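Local coordinates for Thiol:disulfide interchange protein DsbA (Neisseria meningitidis serogroup B, PDB 2ZNM) that probably acts as a periplasmic disulfide oxidoreductase of the thioredoxin family, exchanging thiols and disulfides in other proteins, at residues G22-L27 against V154-K159. Residues are numbered along the deposited sequence; the frame is centred on the assembly and turned at random.
Sequences GKIEVL and VIVGGK
Leu27 and Ile155 face each other as an antiparallel hydrogen-bonded pair where strands 24-27 and 154-156 run antiparallel, with 172° between their N-to-C directions, Leu27 N giving to Ile155 O at 2.8 Å and Ile155 N returning to Leu27 O. Val26 and Val156 form the neighbouring non-hydrogen-bonded pair, and beyond it Gly157 N reaches Glu25 O at 2.7 Å, nearly straight at hydrogen (174°). On the face bearing Val26 and Val156, methyls anti to their own backbone N, and so beside the carbonyl carbon, meet diagonally: Val26 CG1 lies 3.9 Å from Val154 CG1, and Ile24 CG2 4.2 Å from Val156 CG1. Helix 167-185 packs on Ile24 and Val156 through Val179. The other face carries Glu25, Leu27 and Ile155. Here one water donates to Glu25 OE2 and to Ile155 O (2.9 Å) and accepts from Gly158 N (2.8 Å), linking the carboxylate to the opposite backbone. Arg58 forms a salt bridge with Glu25 OE2, while Glu19 N binds OE1. This central antiparallel pairing of the thioredoxin-fold sheet thus separates a helix-packed face from one where the buried Glu25 carboxylate sits among apolar side chains, its charge probably stabilised by Arg58 and the bound water.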
ATOM      1  N   GLY A  22     -17.073  -3.058  -9.840  1.00 57.38           N
ATOM      2  CA  GLY A  22     -17.021  -3.733 -11.141  1.00 57.16           C
ATOM      3  C   GLY A  22     -15.727  -4.493 -11.389  1.00 56.77           C
ATOM      4  O   GLY A  22     -15.763  -5.624 -11.876  1.00 56.81           O
ATOM      5  N   LYS A  23     -14.595  -3.856 -11.076  1.00 56.17           N
ATOM      6  CA  LYS A  23     -13.274  -4.503 -11.093  1.00 55.68           C
ATOM      7  C   LYS A  23     -12.972  -5.192  -9.762  1.00 54.65           C
ATOM      8  O   LYS A  23     -13.659  -4.971  -8.766  1.00 54.53           O
ATOM      9  CB  LYS A  23     -12.165  -3.490 -11.407  1.00 55.97           C
ATOM     10  CG  LYS A  23     -12.212  -2.919 -12.814  1.00 58.02           C
ATOM     11  CD  LYS A  23     -11.482  -1.590 -12.891  1.00 60.68           C
ATOM     12  CE  LYS A  23     -12.216  -0.609 -13.806  1.00 62.00           C
ATOM     13  NZ  LYS A  23     -11.339   0.560 -14.120  1.00 63.46           N
ATOM     14  N   ILE A  24     -11.939  -6.025  -9.765  1.00 53.71           N
ATOM     15  CA  ILE A  24     -11.534  -6.794  -8.596  1.00 52.45           C
ATOM     16  C   ILE A  24     -10.294  -6.146  -8.002  1.00 52.12           C
ATOM     17  O   ILE A  24      -9.227  -6.104  -8.630  1.00 51.67           O
ATOM     18  CB  ILE A  24     -11.279  -8.291  -8.950  1.00 52.36           C
ATOM     19  CG1 ILE A  24     -12.505  -8.895  -9.645  1.00 52.21           C
ATOM     20  CG2 ILE A  24     -10.943  -9.102  -7.708  1.00 51.89           C
ATOM     21  CD1 ILE A  24     -12.216 -10.148 -10.442  1.00 51.91           C
ATOM     22  N   GLU A  25     -10.448  -5.628  -6.787  1.00 51.80           N
ATOM     23  CA  GLU A  25      -9.346  -4.983  -6.089  1.00 51.29           C
ATOM     24  C   GLU A  25      -8.359  -5.990  -5.538  1.00 50.60           C
ATOM     25  O   GLU A  25      -8.732  -7.047  -5.030  1.00 50.28           O
ATOM     26  CB  GLU A  25      -9.877  -4.116  -4.956  1.00 51.48           C
ATOM     27  CG  GLU A  25      -8.826  -3.312  -4.182  1.00 51.67           C
ATOM     28  CD  GLU A  25      -9.492  -2.293  -3.259  1.00 52.31           C
ATOM     29  OE1 GLU A  25      -9.873  -1.205  -3.755  1.00 53.19           O
ATOM     30  OE2 GLU A  25      -9.656  -2.594  -2.052  1.00 52.93           O
ATOM     31  N   VAL A  26      -7.084  -5.652  -5.672  1.00 50.26           N
ATOM     32  CA  VAL A  26      -6.023  -6.317  -4.931  1.00 49.11           C
ATOM     33  C   VAL A  26      -5.361  -5.226  -4.092  1.00 48.84           C
ATOM     34  O   VAL A  26      -4.655  -4.356  -4.602  1.00 48.49           O
ATOM     35  CB  VAL A  26      -5.033  -7.038  -5.863  1.00 49.01           C
ATOM     36  CG1 VAL A  26      -3.927  -7.718  -5.054  1.00 48.24           C
ATOM     37  CG2 VAL A  26      -5.764  -8.053  -6.702  1.00 47.37           C
ATOM     38  N   LEU A  27      -5.664  -5.245  -2.804  1.00 48.70           N
ATOM     39  CA  LEU A  27      -5.208  -4.209  -1.904  1.00 48.40           C
ATOM     40  C   LEU A  27      -4.027  -4.709  -1.089  1.00 48.58           C
ATOM     41  O   LEU A  27      -4.092  -5.785  -0.463  1.00 48.50           O
ATOM     42  CB  LEU A  27      -6.361  -3.750  -1.007  1.00 48.28           C
ATOM     43  CG  LEU A  27      -6.158  -3.050   0.341  1.00 48.16           C
ATOM     44  CD1 LEU A  27      -5.550  -1.675   0.180  1.00 47.14           C
ATOM     45  CD2 LEU A  27      -7.516  -2.972   1.052  1.00 47.93           C
ATOM     46  N   VAL A 154      -2.191  -8.642   2.063  1.00 52.97           N
ATOM     47  CA  VAL A 154      -2.939  -8.524   0.817  1.00 51.79           C
ATOM     48  C   VAL A 154      -4.396  -8.955   1.005  1.00 51.48           C
ATOM     49  O   VAL A 154      -4.679 -10.051   1.483  1.00 50.95           O
ATOM     50  CB  VAL A 154      -2.266  -9.318  -0.350  1.00 51.87           C
ATOM     51  CG1 VAL A 154      -3.118  -9.263  -1.614  1.00 50.78           C
ATOM     52  CG2 VAL A 154      -0.862  -8.779  -0.635  1.00 50.81           C
ATOM     53  N   ILE A 155      -5.306  -8.063   0.624  1.00 51.09           N
ATOM     54  CA  ILE A 155      -6.733  -8.347   0.601  1.00 50.71           C
ATOM     55  C   ILE A 155      -7.300  -8.261  -0.832  1.00 50.39           C
ATOM     56  O   ILE A 155      -7.053  -7.284  -1.555  1.00 50.21           O
ATOM     57  CB  ILE A 155      -7.478  -7.436   1.587  1.00 50.69           C
ATOM     58  CG1 ILE A 155      -6.825  -7.586   2.970  1.00 51.73           C
ATOM     59  CG2 ILE A 155      -8.960  -7.806   1.633  1.00 50.25           C
ATOM     60  CD1 ILE A 155      -7.104  -6.490   3.955  1.00 52.99           C
ATOM     61  N   VAL A 156      -8.045  -9.294  -1.224  1.00 49.75           N
ATOM     62  CA  VAL A 156      -8.564  -9.433  -2.585  1.00 49.46           C
ATOM     63  C   VAL A 156     -10.091  -9.270  -2.630  1.00 49.65           C
ATOM     64  O   VAL A 156     -10.826  -9.912  -1.864  1.00 49.60           O
ATOM     65  CB  VAL A 156      -8.193 -10.805  -3.202  1.00 49.61           C
ATOM     66  CG1 VAL A 156      -8.665 -10.896  -4.671  1.00 49.42           C
ATOM     67  CG2 VAL A 156      -6.692 -11.080  -3.088  1.00 48.35           C
ATOM     68  N   GLY A 157     -10.558  -8.410  -3.533  1.00 49.49           N
ATOM     69  CA  GLY A 157     -11.981  -8.129  -3.680  1.00 49.39           C
ATOM     70  C   GLY A 157     -12.640  -7.663  -2.397  1.00 49.53           C
ATOM     71  O   GLY A 157     -13.850  -7.819  -2.232  1.00 49.56           O
ATOM     72  N   GLY A 158     -11.835  -7.111  -1.485  1.00 49.50           N
ATOM     73  CA  GLY A 158     -12.304  -6.610  -0.191  1.00 49.52           C
ATOM     74  C   GLY A 158     -12.644  -7.658   0.859  1.00 49.75           C
ATOM     75  O   GLY A 158     -12.994  -7.315   1.993  1.00 49.70           O
ATOM     76  N   LYS A 159     -12.521  -8.932   0.499  1.00 50.10           N
ATOM     77  CA  LYS A 159     -13.098 -10.022   1.294  1.00 50.68           C
ATOM     78  C   LYS A 159     -12.093 -11.023   1.834  1.00 50.99           C
ATOM     79  O   LYS A 159     -12.286 -11.574   2.921  1.00 50.78           O
ATOM     80  CB  LYS A 159     -14.125 -10.801   0.462  1.00 50.48           C
ATOM     81  CG  LYS A 159     -15.516 -10.207   0.421  1.00 50.50           C
ATOM     82  CD  LYS A 159     -16.478 -11.166  -0.279  1.00 50.76           C
ATOM     83  CE  LYS A 159     -17.917 -10.910   0.160  1.00 51.82           C
ATOM     84  NZ  LYS A 159     -18.873 -11.891  -0.434  1.00 52.72           N
TER
HETATM   85  O   HOH W   1      -9.447  -5.662  -1.578  1.00 50.04           O